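Local coordinates for hypothetical protein EF2904 (Enterococcus faecalis, PDB 2AZ4) that is of unknown function but binds two zinc ions in a metallo-beta-lactamase fold and is probably a hydrolase, perhaps an RNA-binding exonuclease, at residues D68-Y73 with L104-P109; R99-L104 with D128-S133. One frame throughout, in Å; residues are numbered along the deposited sequence.

Contact 1: D68-Y73 with L104-P109; sequences DPRLGY and LDPAVP
Two aspartates, each followed by proline, bring together the loop between helix 51-56 and strand 85-89 and the loop between helix 95-98 and strand 110-113, away from the zinc site. Segments 68-73 and 104-109 dock with no hydrogen bond between them, although backbone bonds of Asp68 with Tyr103 and Asp105 with Leu66 flank the contact. The close part lies where Asp68 meets Asp105, whose CA atoms are 3.7 Å apart. There the Asp68 side chain, CG anti to the backbone N, crosses that of Pro106 at about a right angle, and Asp68 CG rests 3.6 Å from Pro106 CD. Conversely, Pro69 CD lies 3.8 Å from Asp105 CG, so each proline sets its CD against the other loop's carboxylate. On the looser, solvent side Arg70, bent at chi3 (-68°), only grazes Pro106 CG obliquely with its NH2 at 3.8 Å. That bend serves Asp68, which Arg70 grips side-on: NH2 bonds OD2 at 2.7 Å and NE bonds both OD1 and OD2 at 3.0 Å, along syn lone pairs and in the guanidinium plane. Asp68 OD1 also takes the backbone N of Arg70 from above the carboxylate plane, and Asp105 OD1 likewise takes Ala107 N, each forming an Asx turn. With Asp68 OD1 and Asp105 OD1 5.0 Å apart, the like charges would probably disfavour each other; the salt bridge to Arg70 probably offsets this and favours an ionised Asp68.

Contact 2: R99-L104 with D128-S133; sequences RMINYL and DFLIPS
Ile131 is the centre of this buried contact, its two branches reaching different partners on the 99-104 loop. CG2, anti to the backbone N, presses obliquely against the phenol end of Tyr103, 3.3 Å from Tyr103 CZ. The other branch crosses the extended Arg99 chain, and Ile131 CG1 sits 3.8 Å above one face of the guanidinium, toward its rim. Leu130 CD1 meets Ile101 CD1 at 3.9 Å. The backbones are joined directly by one hydrogen bond, Ile131 N to Arg99 O (3.2 Å), nearly along the C=O axis. Water extends that joint: one molecule donates to both Arg99 O and Ile131 O while accepting from Asn102 N at 2.8 Å. Another accepts from Arg99 NE, in the guanidinium plane, and donates to Phe129 O; a third links Asn102 O with Ser133 OG, and a fourth donates to Tyr103 OH and Pro132 O. Farther out, Asp49 fixes both polar ends, its carboxylate in a salt bridge with Arg99 NH2 and its O hydrogen-bonded to Tyr103 OH. Asn124 OD1 accepts from the N atoms of Phe129 and Leu130. Segment 99-104 follows helix 95-98, which carries the zinc ligands Asp96 and His97 of the metallo-beta-lactamase HxHxDH motif, and meets the loop between helix 114-123 and strand 145-147. The charge on Arg99 is probably balanced by Asp49, while bound water bridges backbone carbonyls across the interface, beyond the one direct bond.

How the contacts relate
The loop after helix 95-98 serves both contact 1 and contact 2, its two portions meeting at Leu104; the contact centres are 12 Å apart. They also meet directly: Asp68 N lies 2.8 Å from Tyr103 O, a probable hydrogen bond, and Leu71 CD1 packs 3.7 Å from Tyr103 CG. Tyr103 thus joins the partner loops of both contacts. Their relation to the dinuclear zinc site differs. Contact 1 lies away from it, whereas in contact 2 the Phe129 side chain comes about 6 Å from that of the zinc ligand His94 and about 10 Å from a zinc ion, and Arg99 closely follows the ligands Asp96 and His97 in sequence.

Contact 1: D68-Y73 with L104-P109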
loop_
_atom_site.group_PDB
_atom_site.type_symbol
_atom_site.label_atom_id
_atom_site.label_comp_id
_atom_site.label_asym_id
_atom_site.label_seq_id
_atom_site.Cartn_x
_atom_site.Cartn_y
_atom_site.Cartn_z
ATOM N N ASP A 68 -18.499 12.035 -5.949
ATOM C CA ASP A 68 -19.881 11.547 -6.054
ATOM C C ASP A 68 -20.795 12.753 -5.843
ATOM O O ASP A 68 -20.762 13.347 -4.786
ATOM C CB ASP A 68 -20.089 10.478 -4.968
ATOM C CG ASP A 68 -21.493 9.823 -4.987
ATOM O OD1 ASP A 68 -22.397 10.272 -5.720
ATOM O OD2 ASP A 68 -21.670 8.830 -4.237
ATOM N N PRO A 69 -21.604 13.126 -6.851
ATOM C CA PRO A 69 -22.477 14.302 -6.701
ATOM C C PRO A 69 -23.410 14.254 -5.488
ATOM O O PRO A 69 -23.749 15.306 -4.938
ATOM C CB PRO A 69 -23.339 14.273 -7.969
ATOM C CG PRO A 69 -23.130 12.953 -8.569
ATOM C CD PRO A 69 -21.776 12.495 -8.166
ATOM N N ARG A 70 -23.816 13.047 -5.080
ATOM C CA ARG A 70 -24.750 12.880 -3.966
ATOM C C ARG A 70 -24.184 13.430 -2.654
ATOM O O ARG A 70 -24.924 13.713 -1.717
ATOM C CB ARG A 70 -25.131 11.401 -3.807
ATOM C CG ARG A 70 -25.717 10.741 -5.078
ATOM C CD ARG A 70 -25.946 9.260 -4.833
ATOM N NE ARG A 70 -24.670 8.550 -4.680
ATOM C CZ ARG A 70 -24.560 7.270 -4.367
ATOM N NH1 ARG A 70 -25.648 6.543 -4.150
ATOM N NH2 ARG A 70 -23.362 6.712 -4.270
ATOM N N LEU A 71 -22.866 13.571 -2.585
ATOM C CA LEU A 71 -22.219 14.142 -1.401
ATOM C C LEU A 71 -22.566 15.625 -1.222
ATOM O O LEU A 71 -22.415 16.182 -0.129
ATOM C CB LEU A 71 -20.689 13.966 -1.474
ATOM C CG LEU A 71 -20.121 12.537 -1.438
ATOM C CD1 LEU A 71 -18.614 12.537 -1.796
ATOM C CD2 LEU A 71 -20.365 11.864 -0.086
ATOM N N GLY A 72 -23.034 16.263 -2.287
ATOM C CA GLY A 72 -23.421 17.666 -2.208
ATOM C C GLY A 72 -22.238 18.603 -2.056
ATOM O O GLY A 72 -22.377 19.715 -1.532
ATOM N N TYR A 73 -21.070 18.154 -2.517
ATOM C CA TYR A 73 -19.884 18.998 -2.546
ATOM C C TYR A 73 -20.035 19.946 -3.727
ATOM O O TYR A 73 -20.476 19.538 -4.796
ATOM C CB TYR A 73 -18.631 18.129 -2.696
ATOM C CG TYR A 73 -17.448 18.844 -3.287
ATOM C CD1 TYR A 73 -16.640 19.658 -2.493
ATOM C CD2 TYR A 73 -17.141 18.721 -4.643
ATOM C CE1 TYR A 73 -15.549 20.328 -3.031
ATOM C CE2 TYR A 73 -16.056 19.392 -5.193
ATOM C CZ TYR A 73 -15.260 20.179 -4.377
ATOM O OH TYR A 73 -14.188 20.843 -4.911
ATOM N N LEU A 104 -15.375 8.672 -4.848
ATOM C CA LEU A 104 -15.299 8.781 -6.304
ATOM C C LEU A 104 -16.671 8.527 -6.932
ATOM O O LEU A 104 -17.289 7.501 -6.687
ATOM C CB LEU A 104 -14.259 7.816 -6.887
ATOM C CG LEU A 104 -14.062 7.891 -8.418
ATOM C CD1 LEU A 104 -13.615 9.293 -8.959
ATOM C CD2 LEU A 104 -13.162 6.775 -8.969
ATOM N N ASP A 105 -17.137 9.481 -7.727
ATOM C CA ASP A 105 -18.345 9.328 -8.543
ATOM C C ASP A 105 -18.499 7.896 -9.122
ATOM O O ASP A 105 -17.685 7.455 -9.932
ATOM C CB ASP A 105 -18.294 10.362 -9.670
ATOM C CG ASP A 105 -19.585 10.468 -10.449
ATOM O OD1 ASP A 105 -20.454 9.604 -10.268
ATOM O OD2 ASP A 105 -19.702 11.399 -11.285
ATOM N N PRO A 106 -19.556 7.167 -8.703
ATOM C CA PRO A 106 -19.879 5.825 -9.219
ATOM C C PRO A 106 -19.815 5.707 -10.740
ATOM O O PRO A 106 -19.416 4.657 -11.252
ATOM C CB PRO A 106 -21.326 5.587 -8.736
ATOM C CG PRO A 106 -21.535 6.557 -7.627
ATOM C CD PRO A 106 -20.504 7.624 -7.667
ATOM N N ALA A 107 -20.206 6.764 -11.454
ATOM C CA ALA A 107 -20.145 6.799 -12.928
ATOM C C ALA A 107 -18.725 6.875 -13.506
ATOM O O ALA A 107 -18.494 6.559 -14.676
ATOM C CB ALA A 107 -21.006 7.946 -13.467
ATOM N N VAL A 108 -17.756 7.288 -12.699
ATOM C CA VAL A 108 -16.376 7.344 -13.192
ATOM C C VAL A 108 -15.731 5.976 -12.942
ATOM O O VAL A 108 -15.762 5.512 -11.830
ATOM C CB VAL A 108 -15.580 8.477 -12.498
ATOM C CG1 VAL A 108 -14.088 8.447 -12.910
ATOM C CG2 VAL A 108 -16.203 9.825 -12.838
ATOM N N PRO A 109 -15.177 5.319 -13.993
ATOM C CA PRO A 109 -14.500 4.042 -13.755
ATOM C C PRO A 109 -13.225 4.169 -12.952
ATOM O O PRO A 109 -12.500 5.160 -13.078
ATOM C CB PRO A 109 -14.173 3.540 -15.159
ATOM C CG PRO A 109 -14.154 4.802 -16.035
ATOM C CD PRO A 109 -15.211 5.674 -15.424
#

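Contact 2: R99-L104 with D128-S133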
loop_
_atom_site.group_PDB
_atom_site.type_symbol
_atom_site.label_atom_id
_atom_site.label_comp_id
_atom_site.label_asym_id
_atom_site.label_seq_id
_atom_site.Cartn_x
_atom_site.Cartn_y
_atom_site.Cartn_z
ATOM N N ARG A 99 -7.640 5.583 0.309
ATOM C CA ARG A 99 -8.555 5.856 1.421
ATOM C C ARG A 99 -9.907 6.443 1.008
ATOM O O ARG A 99 -10.919 6.146 1.634
ATOM C CB ARG A 99 -7.899 6.759 2.455
ATOM C CG ARG A 99 -8.646 6.835 3.751
ATOM C CD ARG A 99 -7.920 7.641 4.809
ATOM N NE ARG A 99 -8.874 7.720 5.891
ATOM C CZ ARG A 99 -9.411 8.822 6.381
ATOM N NH1 ARG A 99 -9.024 10.039 5.995
ATOM N NH2 ARG A 99 -10.305 8.674 7.329
ATOM N N MET A 100 -9.938 7.286 -0.017
ATOM C CA MET A 100 -11.197 7.934 -0.365
ATOM C C MET A 100 -11.916 7.407 -1.599
ATOM O O MET A 100 -12.795 8.103 -2.123
ATOM C CB MET A 100 -11.059 9.482 -0.415
ATOM C CG MET A 100 -10.299 10.063 -1.610
ATOM S SD MET A 100 -10.509 11.863 -1.808
ATOM C CE MET A 100 -9.423 12.122 -3.219
ATOM N N ILE A 101 -11.594 6.193 -2.070
ATOM C CA ILE A 101 -12.215 5.739 -3.330
ATOM C C ILE A 101 -13.764 5.740 -3.261
ATOM O O ILE A 101 -14.427 5.930 -4.282
ATOM C CB ILE A 101 -11.695 4.374 -3.855
ATOM C CG1 ILE A 101 -11.901 3.260 -2.802
ATOM C CG2 ILE A 101 -10.219 4.498 -4.332
ATOM C CD1 ILE A 101 -11.840 1.890 -3.416
ATOM N N ASN A 102 -14.336 5.579 -2.062
ATOM C CA ASN A 102 -15.804 5.560 -1.965
ATOM C C ASN A 102 -16.435 6.916 -2.255
ATOM O O ASN A 102 -17.645 7.001 -2.504
ATOM C CB ASN A 102 -16.296 5.057 -0.616
ATOM C CG ASN A 102 -16.168 3.552 -0.461
ATOM O OD1 ASN A 102 -16.100 3.033 0.670
ATOM N ND2 ASN A 102 -16.186 2.842 -1.562
ATOM N N TYR A 103 -15.617 7.966 -2.237
ATOM C CA TYR A 103 -16.104 9.302 -2.619
ATOM C C TYR A 103 -16.029 9.567 -4.125
ATOM O O TYR A 103 -16.533 10.586 -4.619
ATOM C CB TYR A 103 -15.337 10.392 -1.863
ATOM C CG TYR A 103 -15.755 10.577 -0.420
ATOM C CD1 TYR A 103 -16.842 9.874 0.134
ATOM C CD2 TYR A 103 -15.058 11.467 0.398
ATOM C CE1 TYR A 103 -17.218 10.072 1.485
ATOM C CE2 TYR A 103 -15.426 11.677 1.718
ATOM C CZ TYR A 103 -16.493 10.983 2.260
ATOM O OH TYR A 103 -16.821 11.223 3.588
ATOM N N LEU A 104 -15.375 8.672 -4.848
ATOM C CA LEU A 104 -15.299 8.781 -6.304
ATOM C C LEU A 104 -16.671 8.527 -6.932
ATOM O O LEU A 104 -17.289 7.501 -6.687
ATOM C CB LEU A 104 -14.259 7.816 -6.887
ATOM C CG LEU A 104 -14.062 7.891 -8.418
ATOM C CD1 LEU A 104 -13.615 9.293 -8.959
ATOM C CD2 LEU A 104 -13.162 6.775 -8.969
ATOM N N ASP A 128 -13.817 -0.146 8.202
ATOM C CA ASP A 128 -13.026 0.801 8.975
ATOM C C ASP A 128 -11.662 1.094 8.348
ATOM O O ASP A 128 -10.798 1.715 8.983
ATOM C CB ASP A 128 -12.842 0.298 10.414
ATOM C CG ASP A 128 -12.239 -1.081 10.467
ATOM O OD1 ASP A 128 -12.000 -1.663 9.379
ATOM O OD2 ASP A 128 -12.006 -1.581 11.594
ATOM N N PHE A 129 -11.472 0.632 7.112
ATOM C CA PHE A 129 -10.251 0.896 6.357
ATOM C C PHE A 129 -10.474 2.100 5.446
ATOM O O PHE A 129 -9.811 3.129 5.602
ATOM C CB PHE A 129 -9.823 -0.342 5.556
ATOM C CG PHE A 129 -8.484 -0.184 4.854
ATOM C CD1 PHE A 129 -7.283 -0.258 5.569
ATOM C CD2 PHE A 129 -8.430 0.019 3.479
ATOM C CE1 PHE A 129 -6.049 -0.117 4.922
ATOM C CE2 PHE A 129 -7.193 0.156 2.817
ATOM C CZ PHE A 129 -6.004 0.087 3.538
ATOM N N LEU A 130 -11.427 1.974 4.521
ATOM C CA LEU A 130 -11.816 3.072 3.637
ATOM C C LEU A 130 -12.943 3.940 4.224
ATOM O O LEU A 130 -13.819 3.435 4.930
ATOM C CB LEU A 130 -12.299 2.510 2.298
ATOM C CG LEU A 130 -11.427 1.538 1.507
ATOM C CD1 LEU A 130 -12.268 0.929 0.313
ATOM C CD2 LEU A 130 -10.112 2.183 1.004
ATOM N N ILE A 131 -12.938 5.232 3.898
ATOM C CA ILE A 131 -14.050 6.112 4.236
ATOM C C ILE A 131 -15.334 5.516 3.630
ATOM O O ILE A 131 -15.365 5.252 2.435
ATOM C CB ILE A 131 -13.826 7.523 3.670
ATOM C CG1 ILE A 131 -12.675 8.234 4.386
ATOM C CG2 ILE A 131 -15.092 8.355 3.777
ATOM C CD1 ILE A 131 -12.119 9.439 3.582
ATOM N N PRO A 132 -16.375 5.284 4.453
ATOM C CA PRO A 132 -17.611 4.724 3.904
ATOM C C PRO A 132 -18.335 5.726 3.034
ATOM O O PRO A 132 -18.251 6.929 3.291
ATOM C CB PRO A 132 -18.477 4.460 5.151
ATOM C CG PRO A 132 -17.574 4.620 6.330
ATOM C CD PRO A 132 -16.466 5.512 5.909
ATOM N N SER A 133 -19.047 5.250 2.022
ATOM C CA SER A 133 -19.980 6.110 1.340
ATOM C C SER A 133 -21.182 6.321 2.269
ATOM O O SER A 133 -21.717 5.343 2.789
ATOM C CB SER A 133 -20.474 5.451 0.061
ATOM O OG SER A 133 -21.487 6.264 -0.511
HETATM O O HOH W 1 -13.516 5.582 0.572
HETATM O O HOH W 2 -10.470 5.475 6.807
HETATM O O HOH W 3 -20.345 8.197 -2.158
HETATM O O HOH W 4 -18.554 8.917 5.042
#